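PDB 4F7A: SusD/RagB family nutrient-binding outer membrane lipoprotein from Bacteroides vulgatus, which probably binds glycans such as mucin O-glycans at the outer membrane as a SusD-like lipoprotein. Local coordinates for residues D276-I281 / S369-G374. Numbering follows the deposited sequence. Where two conformers were deposited one is given.
Sequences DPRISI and SQWGAG
Ile-281 reaches across to the end of helix 356-371 with both branches: its CG2 lies 3.9 Å from Trp-371 CE3, meeting the indole obliquely, while its CD1 sits 3.8 Å from Ala-373 CB. The chain is extended at chi2 (170°), carrying CD1 to within 3.4 Å of the carbonyl O of Trp-371. The methyl of Ala-373 is shared, since Arg-278 CG approaches it at 4.0 Å and the ring of Pro-277 lies a little farther off. Gly-372, with positive phi, closes the helix in a Schellman motif and turns the chain so that Ala-373 faces this group.

Behind the apolar layer, Asp-276 fixes Arg-278 side-on. NE donates almost straight (176°) to the syn lone pair of OD1, NH2 bonds OD2 at 2.8 Å, and the anti lone pair of OD1 takes the backbone N of Arg-278 as a capping bond at the turn leading into helix 279-282. The guanidinium continues outward to Ser-367 and Gln-426, tying the turn to two helices of this TPR-like fold. An alanine in place of Arg-278 would probably leave the Asp-276 carboxylate without its countercharge and open a gap beside Ala-373. With no hydrogen bond between the two segments, their direct contact is van der Waals packing; the salt bridge probably steadies only the aliphatic part of Arg-278 that lies against Ala-373 and the Trp-371 ring, while Ile-281 packs independently of it.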
ATOM      1  N   ASP A 276     -11.186 -18.277   6.915  1.00 13.27           N
ATOM      2  CA  ASP A 276     -11.390 -17.403   5.771  1.00 12.70           C
ATOM      3  C   ASP A 276     -11.118 -18.188   4.493  1.00 14.36           C
ATOM      4  O   ASP A 276     -10.040 -18.759   4.334  1.00 13.55           O
ATOM      5  CB  ASP A 276     -10.466 -16.196   5.898  1.00 11.31           C
ATOM      6  CG  ASP A 276     -10.836 -15.070   4.998  1.00 12.52           C
ATOM      7  OD1 ASP A 276     -10.961 -15.294   3.763  1.00 12.39           O
ATOM      8  OD2 ASP A 276     -10.970 -13.934   5.526  1.00 11.50           O
ATOM      9  N   PRO A 277     -12.085 -18.190   3.556  1.00 14.02           N
ATOM     10  CA  PRO A 277     -11.864 -18.954   2.322  1.00 14.26           C
ATOM     11  C   PRO A 277     -10.787 -18.379   1.422  1.00 15.80           C
ATOM     12  O   PRO A 277     -10.401 -19.036   0.443  1.00 15.16           O
ATOM     13  CB  PRO A 277     -13.211 -18.902   1.611  1.00 16.89           C
ATOM     14  CG  PRO A 277     -13.882 -17.738   2.139  1.00 16.92           C
ATOM     15  CD  PRO A 277     -13.376 -17.494   3.551  1.00 15.44           C
ATOM     16  N   ARG A 278     -10.297 -17.169   1.715  1.00 11.11           N
ATOM     17  CA  ARG A 278      -9.176 -16.644   0.949  1.00 12.32           C
ATOM     18  C   ARG A 278      -7.827 -17.270   1.379  1.00 16.36           C
ATOM     19  O   ARG A 278      -6.815 -17.103   0.678  1.00 15.17           O
ATOM     20  CB  ARG A 278      -9.115 -15.124   1.060  1.00 10.66           C
ATOM     21  CG  ARG A 278     -10.266 -14.402   0.375  1.00 11.15           C
ATOM     22  CD  ARG A 278     -10.424 -12.965   0.861  1.00 10.03           C
ATOM     23  NE  ARG A 278     -10.927 -12.857   2.234  1.00  8.65           N
ATOM     24  CZ  ARG A 278     -11.394 -11.718   2.769  1.00 10.73           C
ATOM     25  NH1 ARG A 278     -11.432 -10.592   2.060  1.00 11.02           N
ATOM     26  NH2 ARG A 278     -11.827 -11.699   4.019  1.00 11.65           N
ATOM     27  N   ILE A 279      -7.801 -17.966   2.518  1.00 14.31           N
ATOM     28  CA  ILE A 279      -6.539 -18.460   3.071  1.00 13.41           C
ATOM     29  C   ILE A 279      -5.750 -19.324   2.047  1.00 13.47           C
ATOM     30  O   ILE A 279      -4.545 -19.144   1.883  1.00 13.27           O
ATOM     31  CB  ILE A 279      -6.753 -19.186   4.433  1.00 14.35           C
ATOM     32  CG1 ILE A 279      -5.415 -19.339   5.174  1.00 14.70           C
ATOM     33  CG2 ILE A 279      -7.450 -20.527   4.261  1.00 11.40           C
ATOM     34  CD1 ILE A 279      -5.538 -19.782   6.660  1.00 13.56           C
ATOM     35  N   SER A 280      -6.428 -20.231   1.350  1.00 13.33           N
ATOM     36  CA  SER A 280      -5.742 -21.172   0.442  1.00 13.86           C
ATOM     37  C   SER A 280      -5.509 -20.536  -0.929  1.00 14.44           C
ATOM     38  O   SER A 280      -4.765 -21.057  -1.746  1.00 12.47           O
ATOM     39  CB  SER A 280      -6.530 -22.478   0.263  1.00 16.55           C
ATOM     40  OG  SER A 280      -7.740 -22.297  -0.453  1.00 19.32           O
ATOM     41  N   ILE A 281      -6.164 -19.401  -1.168  1.00 11.50           N
ATOM     42  CA  ILE A 281      -5.938 -18.601  -2.377  1.00 12.54           C
ATOM     43  C   ILE A 281      -4.668 -17.763  -2.238  1.00 13.65           C
ATOM     44  O   ILE A 281      -3.826 -17.704  -3.147  1.00 12.09           O
ATOM     45  CB  ILE A 281      -7.137 -17.691  -2.687  1.00 12.22           C
ATOM     46  CG1 ILE A 281      -8.404 -18.529  -2.905  1.00 16.11           C
ATOM     47  CG2 ILE A 281      -6.843 -16.822  -3.953  1.00  8.52           C
ATOM     48  CD1 ILE A 281      -9.734 -17.653  -2.988  1.00 14.19           C
ATOM     49  N   SER A 369     -15.237 -11.918  -4.264  1.00 12.36           N
ATOM     50  CA  SER A 369     -15.431 -12.014  -5.705  0.50 13.18           C
ATOM     51  C   SER A 369     -14.140 -11.778  -6.504  1.00 12.76           C
ATOM     52  O   SER A 369     -13.897 -12.453  -7.489  1.00 13.11           O
ATOM     53  CB  SER A 369     -16.513 -11.038  -6.168  0.50 13.29           C
ATOM     54  OG  SER A 369     -17.765 -11.397  -5.618  0.50  9.07           O
ATOM     55  N   GLN A 370     -13.328 -10.810  -6.087  1.00 12.61           N
ATOM     56  CA  GLN A 370     -12.033 -10.534  -6.727  1.00 12.94           C
ATOM     57  C   GLN A 370     -11.199 -11.813  -6.836  1.00 13.72           C
ATOM     58  O   GLN A 370     -10.546 -12.044  -7.841  1.00 13.62           O
ATOM     59  CB  GLN A 370     -11.258  -9.537  -5.872  1.00 11.64           C
ATOM     60  CG  GLN A 370      -9.901  -9.142  -6.393  1.00 13.28           C
ATOM     61  CD  GLN A 370      -9.147  -8.221  -5.469  1.00  9.79           C
ATOM     62  OE1 GLN A 370      -9.745  -7.453  -4.722  1.00 12.27           O
ATOM     63  NE2 GLN A 370      -7.828  -8.296  -5.504  1.00  9.44           N
ATOM     64  N   TRP A 371     -11.187 -12.588  -5.758  1.00 11.06           N
ATOM     65  CA  TRP A 371     -10.304 -13.742  -5.598  1.00 12.97           C
ATOM     66  C   TRP A 371     -10.953 -15.060  -5.969  1.00 14.26           C
ATOM     67  O   TRP A 371     -10.288 -16.076  -5.981  1.00 13.98           O
ATOM     68  CB  TRP A 371      -9.782 -13.800  -4.152  1.00 13.57           C
ATOM     69  CG  TRP A 371      -8.877 -12.664  -3.835  1.00 14.57           C
ATOM     70  CD1 TRP A 371      -9.148 -11.588  -3.043  1.00 11.90           C
ATOM     71  CD2 TRP A 371      -7.562 -12.456  -4.354  1.00 12.09           C
ATOM     72  NE1 TRP A 371      -8.086 -10.730  -3.031  1.00 12.47           N
ATOM     73  CE2 TRP A 371      -7.095 -11.234  -3.827  1.00 14.26           C
ATOM     74  CE3 TRP A 371      -6.738 -13.172  -5.226  1.00 13.70           C
ATOM     75  CZ2 TRP A 371      -5.825 -10.727  -4.113  1.00 12.41           C
ATOM     76  CZ3 TRP A 371      -5.470 -12.660  -5.513  1.00 15.53           C
ATOM     77  CH2 TRP A 371      -5.035 -11.445  -4.947  1.00  9.83           C
ATOM     78  N   GLY A 372     -12.243 -15.052  -6.271  1.00 13.53           N
ATOM     79  CA  GLY A 372     -12.978 -16.288  -6.600  1.00 14.98           C
ATOM     80  C   GLY A 372     -13.307 -17.114  -5.358  1.00 15.37           C
ATOM     81  O   GLY A 372     -13.415 -18.345  -5.427  1.00 14.95           O
ATOM     82  N   ALA A 373     -13.482 -16.447  -4.228  1.00 11.96           N
ATOM     83  CA  ALA A 373     -13.695 -17.136  -2.947  1.00 13.07           C
ATOM     84  C   ALA A 373     -15.166 -17.425  -2.668  1.00 14.44           C
ATOM     85  O   ALA A 373     -15.511 -18.013  -1.633  1.00 15.51           O
ATOM     86  CB  ALA A 373     -13.074 -16.319  -1.801  1.00 12.72           C
ATOM     87  N   GLY A 374     -16.034 -17.025  -3.594  1.00 15.45           N
ATOM     88  CA  GLY A 374     -17.460 -17.308  -3.477  1.00 16.31           C
ATOM     89  C   GLY A 374     -18.223 -16.185  -2.790  1.00 15.42           C
ATOM     90  O   GLY A 374     -17.846 -14.996  -2.854  1.00 14.03           O
TER